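Local coordinates for putative outer membrane protein (LpxR) (Salmonella typhimurium, PDB 3FID) that probably removes acyl chains from lipid A as a zinc-binding beta-barrel enzyme of the bacterial outer membrane, at residues S80-W89 with L101-A112; R140-L151 with Y165-F176. All coordinates share one frame; numbering follows the deposited sequence.

Contact 1: residues S80-W89 with L101-A112; sequences SAFLHTGLEW and LGTDIGVIGPDA. With ZN (zinc ion), chain E.
The zinc site on the inward face of a beta-barrel hairpin is built by His84 and Asp104. His84 ND1 binds the zinc at 2.1 Å and Asp104 OD1 at 1.8 Å; His54 and a water complete the ligands. The imidazole and carboxylate planes lie 32° apart. CG of His84 sits between its backbone N and carbonyl carbon (chi1 46°), which tips the ring back over Phe82. There His84 CD2 lies 3.4 Å above the plane of the Phe82 ring, over its centre. His84 NE2 hydrogen-bonds Asp58; with the zinc at ND1 this fixes the ring's rotation. Asp104 OD2 is hydrogen-bonded at 2.8 Å to a water that also meets Leu87 O. Gly86, opposite Asp104, has no side chain to obstruct that carboxylate. Further along the same face, Phe82 CD1 packs 3.7 Å from Ile108 CG1. On the other face, Thr85 CG2 and Ile105 CG1 lie side by side. The backbones are antiparallel; one hydrogen bond is Leu83 N to Val107 O, 3.0 Å. At the end away from the hairpin turn, Ala112 CB packs 3.9 Å from Ala81 CB. Strand 49-60 flanks 80-89, strand 140-157 flanks 101-108, and helix 232-235 touches Ser80 and Ile108.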
loop_
_atom_site.group_PDB
_atom_site.type_symbol
_atom_site.label_atom_id
_atom_site.label_comp_id
_atom_site.label_asym_id
_atom_site.label_seq_id
_atom_site.Cartn_x
_atom_site.Cartn_y
_atom_site.Cartn_z
ATOM N N SER A 80 1.769 -11.765 10.585
ATOM C CA SER A 80 2.129 -12.311 9.270
ATOM C C SER A 80 3.024 -11.336 8.494
ATOM O O SER A 80 3.146 -10.174 8.846
ATOM C CB SER A 80 0.882 -12.672 8.426
ATOM O OG SER A 80 0.178 -11.497 8.023
ATOM N N ALA A 81 3.659 -11.826 7.442
ATOM C CA ALA A 81 4.346 -10.924 6.514
ATOM C C ALA A 81 4.225 -11.414 5.079
ATOM O O ALA A 81 4.046 -12.609 4.816
ATOM C CB ALA A 81 5.830 -10.716 6.917
ATOM N N PHE A 82 4.301 -10.461 4.164
ATOM C CA PHE A 82 4.167 -10.701 2.740
ATOM C C PHE A 82 5.448 -10.148 2.099
ATOM O O PHE A 82 5.713 -8.963 2.183
ATOM C CB PHE A 82 2.922 -9.940 2.269
ATOM C CG PHE A 82 2.692 -9.964 0.771
ATOM C CD1 PHE A 82 3.021 -11.078 -0.001
ATOM C CD2 PHE A 82 2.068 -8.874 0.165
ATOM C CE1 PHE A 82 2.737 -11.106 -1.367
ATOM C CE2 PHE A 82 1.797 -8.875 -1.207
ATOM C CZ PHE A 82 2.137 -9.999 -1.970
ATOM N N LEU A 83 6.241 -11.023 1.493
ATOM C CA LEU A 83 7.491 -10.630 0.812
ATOM C C LEU A 83 7.277 -10.842 -0.681
ATOM O O LEU A 83 6.844 -11.907 -1.091
ATOM C CB LEU A 83 8.637 -11.523 1.279
ATOM C CG LEU A 83 10.008 -11.301 0.626
ATOM C CD1 LEU A 83 10.709 -9.961 1.043
ATOM C CD2 LEU A 83 10.825 -12.517 1.066
ATOM N N HIS A 84 7.534 -9.824 -1.495
ATOM C CA HIS A 84 7.085 -9.920 -2.894
ATOM C C HIS A 84 7.977 -9.168 -3.860
ATOM O O HIS A 84 8.669 -8.244 -3.483
ATOM C CB HIS A 84 5.616 -9.491 -3.054
ATOM C CG HIS A 84 5.259 -8.209 -2.348
ATOM N ND1 HIS A 84 4.871 -7.070 -3.017
ATOM C CD2 HIS A 84 5.198 -7.907 -1.031
ATOM C CE1 HIS A 84 4.582 -6.123 -2.138
ATOM N NE2 HIS A 84 4.796 -6.602 -0.927
ATOM N N THR A 85 7.979 -9.616 -5.115
ATOM C CA THR A 85 8.713 -8.915 -6.135
ATOM C C THR A 85 7.864 -9.001 -7.376
ATOM O O THR A 85 7.129 -9.949 -7.545
ATOM C CB THR A 85 10.147 -9.514 -6.367
ATOM O OG1 THR A 85 10.818 -8.765 -7.390
ATOM C CG2 THR A 85 10.116 -10.993 -6.742
ATOM N N GLY A 86 7.967 -8.029 -8.269
ATOM C CA GLY A 86 7.237 -8.203 -9.503
ATOM C C GLY A 86 7.585 -7.190 -10.566
ATOM O O GLY A 86 8.476 -6.382 -10.391
ATOM N N LEU A 87 6.809 -7.239 -11.639
ATOM C CA LEU A 87 6.957 -6.372 -12.784
ATOM C C LEU A 87 5.585 -5.806 -13.121
ATOM O O LEU A 87 4.561 -6.482 -12.923
ATOM C CB LEU A 87 7.431 -7.206 -13.980
ATOM C CG LEU A 87 8.886 -7.682 -13.967
ATOM C CD1 LEU A 87 9.044 -8.793 -15.007
ATOM C CD2 LEU A 87 9.839 -6.501 -14.228
ATOM N N GLU A 88 5.558 -4.590 -13.657
ATOM C CA GLU A 88 4.295 -3.970 -14.035
ATOM C C GLU A 88 4.429 -3.057 -15.252
ATOM O O GLU A 88 5.384 -2.300 -15.346
ATOM C CB GLU A 88 3.816 -3.125 -12.869
ATOM C CG GLU A 88 2.419 -2.582 -12.987
ATOM C CD GLU A 88 2.198 -1.502 -11.965
ATOM O OE1 GLU A 88 2.545 -0.340 -12.254
ATOM O OE2 GLU A 88 1.712 -1.833 -10.857
ATOM N N TRP A 89 3.438 -3.117 -16.141
ATOM C CA TRP A 89 3.298 -2.200 -17.270
ATOM C C TRP A 89 2.347 -1.065 -16.851
ATOM O O TRP A 89 1.282 -1.331 -16.321
ATOM C CB TRP A 89 2.729 -2.994 -18.458
ATOM C CG TRP A 89 2.543 -2.206 -19.698
ATOM C CD1 TRP A 89 1.357 -1.770 -20.236
ATOM C CD2 TRP A 89 3.572 -1.779 -20.590
ATOM N NE1 TRP A 89 1.594 -1.076 -21.411
ATOM C CE2 TRP A 89 2.946 -1.067 -21.647
ATOM C CE3 TRP A 89 4.968 -1.915 -20.592
ATOM C CZ2 TRP A 89 3.666 -0.503 -22.701
ATOM C CZ3 TRP A 89 5.697 -1.334 -21.642
ATOM C CH2 TRP A 89 5.039 -0.647 -22.689
ATOM N N LEU A 101 -0.893 -3.208 -15.721
ATOM C CA LEU A 101 -0.993 -4.664 -15.715
ATOM C C LEU A 101 0.266 -5.174 -15.053
ATOM O O LEU A 101 1.347 -4.820 -15.479
ATOM C CB LEU A 101 -1.062 -5.202 -17.155
ATOM C CG LEU A 101 -2.378 -5.040 -17.918
ATOM C CD1 LEU A 101 -2.163 -5.354 -19.398
ATOM C CD2 LEU A 101 -3.412 -5.962 -17.299
ATOM N N GLY A 102 0.131 -6.003 -14.021
ATOM C CA GLY A 102 1.306 -6.453 -13.279
ATOM C C GLY A 102 1.192 -7.872 -12.756
ATOM O O GLY A 102 0.090 -8.415 -12.606
ATOM N N THR A 103 2.347 -8.472 -12.483
ATOM C CA THR A 103 2.401 -9.789 -11.838
ATOM C C THR A 103 3.477 -9.794 -10.767
ATOM O O THR A 103 4.600 -9.366 -11.046
ATOM C CB THR A 103 2.693 -10.910 -12.859
ATOM O OG1 THR A 103 1.705 -10.877 -13.897
ATOM C CG2 THR A 103 2.636 -12.289 -12.189
ATOM N N ASP A 104 3.121 -10.252 -9.554
ATOM C CA ASP A 104 4.071 -10.499 -8.456
ATOM C C ASP A 104 4.262 -11.989 -8.243
ATOM O O ASP A 104 3.344 -12.768 -8.480
ATOM C CB ASP A 104 3.558 -9.943 -7.105
ATOM C CG ASP A 104 3.928 -8.499 -6.890
ATOM O OD1 ASP A 104 4.108 -8.088 -5.720
ATOM O OD2 ASP A 104 4.059 -7.766 -7.905
ATOM N N ILE A 105 5.440 -12.363 -7.763
ATOM C CA ILE A 105 5.591 -13.629 -7.073
ATOM C C ILE A 105 5.932 -13.299 -5.634
ATOM O O ILE A 105 6.580 -12.294 -5.340
ATOM C CB ILE A 105 6.672 -14.524 -7.721
ATOM C CG1 ILE A 105 7.972 -13.734 -7.928
ATOM C CG2 ILE A 105 6.104 -15.093 -9.033
ATOM C CD1 ILE A 105 9.130 -14.522 -8.653
ATOM N N GLY A 106 5.440 -14.110 -4.720
ATOM C CA GLY A 106 5.809 -13.907 -3.347
ATOM C C GLY A 106 5.382 -15.009 -2.411
ATOM O O GLY A 106 4.922 -16.102 -2.830
ATOM N N VAL A 107 5.526 -14.694 -1.132
ATOM C CA VAL A 107 5.197 -15.624 -0.036
ATOM C C VAL A 107 4.582 -14.857 1.139
ATOM O O VAL A 107 4.997 -13.729 1.449
ATOM C CB VAL A 107 6.419 -16.486 0.440
ATOM C CG1 VAL A 107 7.640 -15.612 0.857
ATOM C CG2 VAL A 107 5.994 -17.501 1.570
ATOM N N ILE A 108 3.561 -15.461 1.750
ATOM C CA ILE A 108 3.090 -15.043 3.075
ATOM C C ILE A 108 3.364 -16.228 3.994
ATOM O O ILE A 108 2.968 -17.355 3.676
ATOM C CB ILE A 108 1.571 -14.733 3.064
ATOM C CG1 ILE A 108 1.277 -13.526 2.144
ATOM C CG2 ILE A 108 1.071 -14.465 4.467
ATOM C CD1 ILE A 108 -0.211 -13.361 1.765
ATOM N N GLY A 109 4.029 -15.979 5.113
ATOM C CA GLY A 109 4.414 -17.055 6.029
ATOM C C GLY A 109 5.738 -16.725 6.669
ATOM O O GLY A 109 6.283 -15.635 6.441
ATOM N N PRO A 110 6.269 -17.631 7.514
ATOM C CA PRO A 110 7.592 -17.394 8.121
ATOM C C PRO A 110 8.712 -17.048 7.091
ATOM O O PRO A 110 9.590 -16.242 7.385
ATOM C CB PRO A 110 7.889 -18.729 8.810
ATOM C CG PRO A 110 6.571 -19.254 9.147
ATOM C CD PRO A 110 5.661 -18.890 8.001
ATOM N N ASP A 111 8.654 -17.634 5.899
ATOM C CA ASP A 111 9.637 -17.378 4.826
ATOM C C ASP A 111 9.665 -15.915 4.350
ATOM O O ASP A 111 10.654 -15.479 3.768
ATOM C CB ASP A 111 9.396 -18.305 3.626
ATOM C CG ASP A 111 9.702 -19.771 3.949
ATOM O OD1 ASP A 111 10.016 -20.061 5.132
ATOM O OD2 ASP A 111 9.603 -20.613 3.021
ATOM N N ALA A 112 8.599 -15.162 4.638
ATOM C CA ALA A 112 8.557 -13.742 4.270
ATOM C C ALA A 112 9.444 -12.878 5.165
ATOM O O ALA A 112 9.741 -11.729 4.845
ATOM C CB ALA A 112 7.102 -13.245 4.263
HETATM ZN ZN ZN E . 4.591 -6.522 -5.018
HETATM O O HOH W 1 3.749 -6.151 -10.130
HETATM O O HOH W 2 2.686 -5.296 -4.931
#

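Contact 2: residues R140-L151 with Y165-F176; sequences RYGYTAKGMVSL and YPEVSAVGGNLF. With CXE (pentaethylene glycol monodecyl ether), chain M.
Asn174 grips the start of strand 140-157 with its amide, in an antiparallel hairpin of the barrel wall. Its ND2 donates to Tyr141 O at 2.9 Å, tilted from the carbonyl plane. Its OD1 accepts from Tyr143 N at 3.2 Å, in the carbonyl plane. Arg140 runs past Asn174 in the opposite direction, with guanidinium and amide planes 10° apart. Its chain bends at chi3 (-67°), and NH1 reaches Asn174 O at 2.9 Å, edge-on. This end is tightly packed. Gly142 CA sits 3.1 Å from Asn174 OD1. Gly173 CA lies over one face of the Tyr143 ring, 3.9 Å from its centroid, a CH-pi contact. A water joins Tyr143 O to Phe176 N. Inside the barrel, Met148 CG rests 3.3 Å from Ser169 OG, which donates to Glu167 OE1 from the syn side, tilted 22° out of the carboxylate plane. The outer face is looser. Ala145, Gly147, Ala170 and Gly172 give it little bulk, and Val149 CG1 is 4.3 Å from Val168 CB. Here the detergent's decyl chain lies along Val149 and Leu151, with Leu151 CG 3.7 Å from its C9. Val168 CG2 and Pro166 CB meet the ether portion near the junction. The inner face carries Lys146, Glu167 and Ser169 beside Met148 and Val171; the apolar outer face around Val149, Leu151 and Val168 takes up an alkyl chain, consistent with a lipid-facing wall.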
loop_
_atom_site.group_PDB
_atom_site.type_symbol
_atom_site.label_atom_id
_atom_site.label_comp_id
_atom_site.label_asym_id
_atom_site.label_seq_id
_atom_site.Cartn_x
_atom_site.Cartn_y
_atom_site.Cartn_z
ATOM N N ARG A 140 2.553 -19.835 2.478
ATOM C CA ARG A 140 1.938 -20.122 1.200
ATOM C C ARG A 140 2.637 -19.251 0.184
ATOM O O ARG A 140 2.695 -18.041 0.346
ATOM C CB ARG A 140 0.436 -19.868 1.168
ATOM C CG ARG A 140 -0.118 -20.160 -0.222
ATOM C CD ARG A 140 -1.576 -19.899 -0.345
ATOM N NE ARG A 140 -2.383 -20.817 0.447
ATOM C CZ ARG A 140 -3.712 -20.747 0.504
ATOM N NH1 ARG A 140 -4.365 -19.803 -0.194
ATOM N NH2 ARG A 140 -4.391 -21.606 1.252
ATOM N N TYR A 141 3.213 -19.897 -0.829
ATOM C CA TYR A 141 3.915 -19.225 -1.913
ATOM C C TYR A 141 2.885 -19.003 -2.970
ATOM O O TYR A 141 1.956 -19.810 -3.111
ATOM C CB TYR A 141 5.025 -20.124 -2.470
ATOM C CG TYR A 141 6.290 -20.008 -1.688
ATOM C CD1 TYR A 141 7.291 -19.119 -2.075
ATOM C CD2 TYR A 141 6.489 -20.780 -0.530
ATOM C CE1 TYR A 141 8.468 -18.972 -1.321
ATOM C CE2 TYR A 141 7.664 -20.652 0.212
ATOM C CZ TYR A 141 8.644 -19.742 -0.193
ATOM O OH TYR A 141 9.795 -19.620 0.540
ATOM N N GLY A 142 3.014 -17.914 -3.716
ATOM C CA GLY A 142 2.014 -17.655 -4.730
ATOM C C GLY A 142 2.347 -16.509 -5.643
ATOM O O GLY A 142 3.478 -16.038 -5.688
ATOM N N TYR A 143 1.338 -16.082 -6.374
ATOM C CA TYR A 143 1.467 -15.018 -7.339
ATOM C C TYR A 143 0.272 -14.078 -7.153
ATOM O O TYR A 143 -0.785 -14.490 -6.629
ATOM C CB TYR A 143 1.468 -15.614 -8.747
ATOM C CG TYR A 143 0.101 -16.107 -9.178
ATOM C CD1 TYR A 143 -0.362 -17.368 -8.784
ATOM C CD2 TYR A 143 -0.742 -15.305 -9.967
ATOM C CE1 TYR A 143 -1.622 -17.822 -9.158
ATOM C CE2 TYR A 143 -2.005 -15.753 -10.348
ATOM C CZ TYR A 143 -2.429 -17.018 -9.946
ATOM O OH TYR A 143 -3.680 -17.481 -10.310
ATOM N N THR A 144 0.451 -12.816 -7.545
ATOM C CA THR A 144 -0.682 -11.921 -7.707
ATOM C C THR A 144 -0.696 -11.472 -9.166
ATOM O O THR A 144 0.354 -11.266 -9.747
ATOM C CB THR A 144 -0.673 -10.693 -6.716
ATOM O OG1 THR A 144 0.445 -9.815 -6.994
ATOM C CG2 THR A 144 -0.562 -11.182 -5.286
ATOM N N ALA A 145 -1.886 -11.392 -9.756
ATOM C CA ALA A 145 -2.095 -10.811 -11.082
ATOM C C ALA A 145 -2.901 -9.551 -10.834
ATOM O O ALA A 145 -3.928 -9.607 -10.166
ATOM C CB ALA A 145 -2.892 -11.783 -11.965
ATOM N N LYS A 146 -2.422 -8.422 -11.355
ATOM C CA LYS A 146 -2.969 -7.110 -10.991
ATOM C C LYS A 146 -3.345 -6.313 -12.226
ATOM O O LYS A 146 -2.639 -6.337 -13.235
ATOM C CB LYS A 146 -1.932 -6.312 -10.186
ATOM C CG LYS A 146 -1.534 -6.971 -8.859
ATOM C CD LYS A 146 -0.500 -6.158 -8.132
ATOM C CE LYS A 146 0.878 -6.411 -8.679
ATOM N NZ LYS A 146 1.851 -5.478 -8.051
ATOM N N GLY A 147 -4.431 -5.566 -12.143
ATOM C CA GLY A 147 -4.775 -4.700 -13.276
ATOM C C GLY A 147 -5.525 -3.490 -12.779
ATOM O O GLY A 147 -6.231 -3.570 -11.768
ATOM N N MET A 148 -5.356 -2.370 -13.487
ATOM C CA MET A 148 -6.105 -1.154 -13.187
ATOM C C MET A 148 -6.463 -0.442 -14.484
ATOM O O MET A 148 -5.667 -0.415 -15.422
ATOM C CB MET A 148 -5.292 -0.228 -12.283
ATOM C CG MET A 148 -6.059 1.003 -11.818
ATOM S SD MET A 148 -5.015 2.112 -10.879
ATOM C CE MET A 148 -4.623 3.228 -12.236
ATOM N N VAL A 149 -7.678 0.093 -14.547
ATOM C CA VAL A 149 -8.003 1.078 -15.580
ATOM C C VAL A 149 -8.637 2.314 -14.970
ATOM O O VAL A 149 -9.485 2.216 -14.092
ATOM C CB VAL A 149 -8.884 0.490 -16.719
ATOM C CG1 VAL A 149 -10.190 -0.028 -16.193
ATOM C CG2 VAL A 149 -9.134 1.550 -17.804
ATOM N N SER A 150 -8.227 3.476 -15.479
ATOM C CA SER A 150 -8.672 4.755 -14.960
ATOM C C SER A 150 -9.015 5.642 -16.138
ATOM O O SER A 150 -8.287 5.658 -17.119
ATOM C CB SER A 150 -7.530 5.414 -14.167
ATOM O OG SER A 150 -7.941 6.659 -13.629
ATOM N N LEU A 151 -10.138 6.353 -16.047
ATOM C CA LEU A 151 -10.397 7.470 -16.939
ATOM C C LEU A 151 -9.688 8.675 -16.356
ATOM O O LEU A 151 -9.472 8.750 -15.140
ATOM C CB LEU A 151 -11.899 7.745 -17.059
ATOM C CG LEU A 151 -12.753 6.595 -17.585
ATOM C CD1 LEU A 151 -14.227 6.958 -17.375
ATOM C CD2 LEU A 151 -12.466 6.321 -19.066
ATOM N N TYR A 165 -10.341 11.049 -11.354
ATOM C CA TYR A 165 -9.840 9.805 -11.934
ATOM C C TYR A 165 -10.622 8.606 -11.420
ATOM O O TYR A 165 -10.173 7.947 -10.483
ATOM C CB TYR A 165 -8.324 9.653 -11.655
ATOM C CG TYR A 165 -7.535 10.890 -12.040
ATOM C CD1 TYR A 165 -7.192 11.854 -11.103
ATOM C CD2 TYR A 165 -7.162 11.098 -13.368
ATOM C CE1 TYR A 165 -6.488 13.000 -11.478
ATOM C CE2 TYR A 165 -6.476 12.223 -13.739
ATOM C CZ TYR A 165 -6.142 13.169 -12.791
ATOM O OH TYR A 165 -5.468 14.285 -13.196
ATOM N N PRO A 166 -11.801 8.333 -12.020
ATOM C CA PRO A 166 -12.521 7.127 -11.640
ATOM C C PRO A 166 -11.804 5.919 -12.227
ATOM O O PRO A 166 -11.216 6.003 -13.346
ATOM C CB PRO A 166 -13.918 7.341 -12.240
ATOM C CG PRO A 166 -13.698 8.178 -13.428
ATOM C CD PRO A 166 -12.518 9.092 -13.067
ATOM N N GLU A 167 -11.793 4.829 -11.456
ATOM C CA GLU A 167 -10.948 3.683 -11.749
ATOM C C GLU A 167 -11.593 2.372 -11.278
ATOM O O GLU A 167 -12.427 2.356 -10.350
ATOM C CB GLU A 167 -9.526 3.871 -11.148
ATOM C CG GLU A 167 -9.461 3.982 -9.587
ATOM C CD GLU A 167 -9.411 2.629 -8.904
ATOM O OE1 GLU A 167 -9.010 1.622 -9.508
ATOM O OE2 GLU A 167 -9.793 2.595 -7.656
ATOM N N VAL A 168 -11.233 1.293 -11.969
ATOM C CA VAL A 168 -11.524 -0.088 -11.563
ATOM C C VAL A 168 -10.202 -0.857 -11.448
ATOM O O VAL A 168 -9.315 -0.715 -12.304
ATOM C CB VAL A 168 -12.460 -0.805 -12.592
ATOM C CG1 VAL A 168 -12.758 -2.253 -12.141
ATOM C CG2 VAL A 168 -13.758 -0.028 -12.732
ATOM N N SER A 169 -10.068 -1.648 -10.382
ATOM C CA SER A 169 -8.876 -2.452 -10.173
ATOM C C SER A 169 -9.241 -3.885 -9.920
ATOM O O SER A 169 -10.325 -4.180 -9.432
ATOM C CB SER A 169 -8.086 -1.940 -8.973
ATOM O OG SER A 169 -7.435 -0.724 -9.309
ATOM N N ALA A 170 -8.303 -4.778 -10.194
ATOM C CA ALA A 170 -8.542 -6.195 -9.991
ATOM C C ALA A 170 -7.238 -6.888 -9.606
ATOM O O ALA A 170 -6.163 -6.621 -10.193
ATOM C CB ALA A 170 -9.146 -6.808 -11.255
ATOM N N VAL A 171 -7.325 -7.751 -8.598
ATOM C CA VAL A 171 -6.204 -8.597 -8.174
ATOM C C VAL A 171 -6.715 -10.031 -8.086
ATOM O O VAL A 171 -7.814 -10.270 -7.610
ATOM C CB VAL A 171 -5.614 -8.141 -6.793
ATOM C CG1 VAL A 171 -4.475 -9.035 -6.342
ATOM C CG2 VAL A 171 -5.105 -6.695 -6.901
ATOM N N GLY A 172 -5.911 -10.976 -8.572
ATOM C CA GLY A 172 -6.241 -12.392 -8.419
ATOM C C GLY A 172 -5.020 -13.224 -8.081
ATOM O O GLY A 172 -3.888 -12.730 -8.121
ATOM N N GLY A 173 -5.263 -14.500 -7.788
ATOM C CA GLY A 173 -4.220 -15.421 -7.364
ATOM C C GLY A 173 -4.584 -16.110 -6.061
ATOM O O GLY A 173 -5.739 -16.051 -5.617
ATOM N N ASN A 174 -3.589 -16.739 -5.435
ATOM C CA ASN A 174 -3.821 -17.597 -4.268
ATOM C C ASN A 174 -3.453 -16.932 -2.946
ATOM O O ASN A 174 -3.532 -17.549 -1.876
ATOM C CB ASN A 174 -3.104 -18.956 -4.437
ATOM C CG ASN A 174 -1.566 -18.829 -4.528
ATOM O OD1 ASN A 174 -1.030 -17.853 -5.100
ATOM N ND2 ASN A 174 -0.852 -19.852 -4.013
ATOM N N LEU A 175 -3.096 -15.649 -3.016
ATOM C CA LEU A 175 -2.784 -14.887 -1.814
ATOM C C LEU A 175 -3.841 -13.806 -1.569
ATOM O O LEU A 175 -4.416 -13.755 -0.474
ATOM C CB LEU A 175 -1.388 -14.254 -1.918
ATOM C CG LEU A 175 -0.205 -15.157 -2.273
ATOM C CD1 LEU A 175 1.038 -14.351 -2.282
ATOM C CD2 LEU A 175 -0.075 -16.261 -1.246
ATOM N N PHE A 176 -4.082 -12.956 -2.578
ATOM C CA PHE A 176 -5.135 -11.920 -2.529
ATOM C C PHE A 176 -5.966 -11.915 -3.806
ATOM O O PHE A 176 -5.439 -12.067 -4.924
ATOM C CB PHE A 176 -4.551 -10.503 -2.377
ATOM C CG PHE A 176 -3.592 -10.348 -1.226
ATOM C CD1 PHE A 176 -4.053 -10.019 0.063
ATOM C CD2 PHE A 176 -2.231 -10.526 -1.430
ATOM C CE1 PHE A 176 -3.147 -9.866 1.116
ATOM C CE2 PHE A 176 -1.329 -10.359 -0.405
ATOM C CZ PHE A 176 -1.770 -10.027 0.881
HETATM C C1 CXE M . -10.883 1.134 -25.942
HETATM C C2 CXE M . -11.668 0.489 -24.817
HETATM C C3 CXE M . -12.160 1.527 -23.807
HETATM C C4 CXE M . -12.082 1.017 -22.367
HETATM C C5 CXE M . -13.025 1.779 -21.438
HETATM C C6 CXE M . -12.610 1.575 -19.983
HETATM C C7 CXE M . -13.260 2.560 -19.008
HETATM C C8 CXE M . -13.130 2.041 -17.574
HETATM C C9 CXE M . -13.294 3.117 -16.497
HETATM C C10 CXE M . -14.186 2.621 -15.363
HETATM O O11 CXE M . -14.225 3.579 -14.308
HETATM C C12 CXE M . -15.508 3.665 -13.664
HETATM C C13 CXE M . -15.425 3.331 -12.164
HETATM O O14 CXE M . -16.264 4.193 -11.386
HETATM C C15 CXE M . -16.105 4.026 -9.973
HETATM C C16 CXE M . -16.324 5.339 -9.215
HETATM O O17 CXE M . -16.954 5.063 -7.956
HETATM C C18 CXE M . -16.425 5.774 -6.827
HETATM C C19 CXE M . -17.126 5.325 -5.539
HETATM O O20 CXE M . -16.190 4.775 -4.598
HETATM C C21 CXE M . -16.790 4.182 -3.441
HETATM C C22 CXE M . -16.337 4.982 -2.226
HETATM O O23 CXE M . -16.776 4.408 -0.999
HETATM C C24 CXE M . -16.940 5.397 0.015
HETATM C C25 CXE M . -18.338 5.280 0.583
HETATM O O26 CXE M . -18.587 6.370 1.453
HETATM O O HOH W 3 -2.929 -13.448 -5.101
#

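Contact 1 closes before contact 2 opens along the chain, and their centres are about 12 Å apart. Each is a hairpin, and the two are joined through neighbouring strands 97-108 and 140-157 of the barrel wall. Helix 114-125 lies between them in sequence. A backbone hydrogen bond from Gly142 N to Gly106 O, 2.8 Å, stitches the hairpins together, and Tyr141 OH reaches Asp111 OD2. On the inner side, Lys146 NZ of contact 2 forms a salt bridge with Asp104 OD2 of contact 1, and the rings of Phe82 and Phe176 meet. The second hairpin thus probably adds a second-shell positive charge beside the metal site, while its outer face meets detergent.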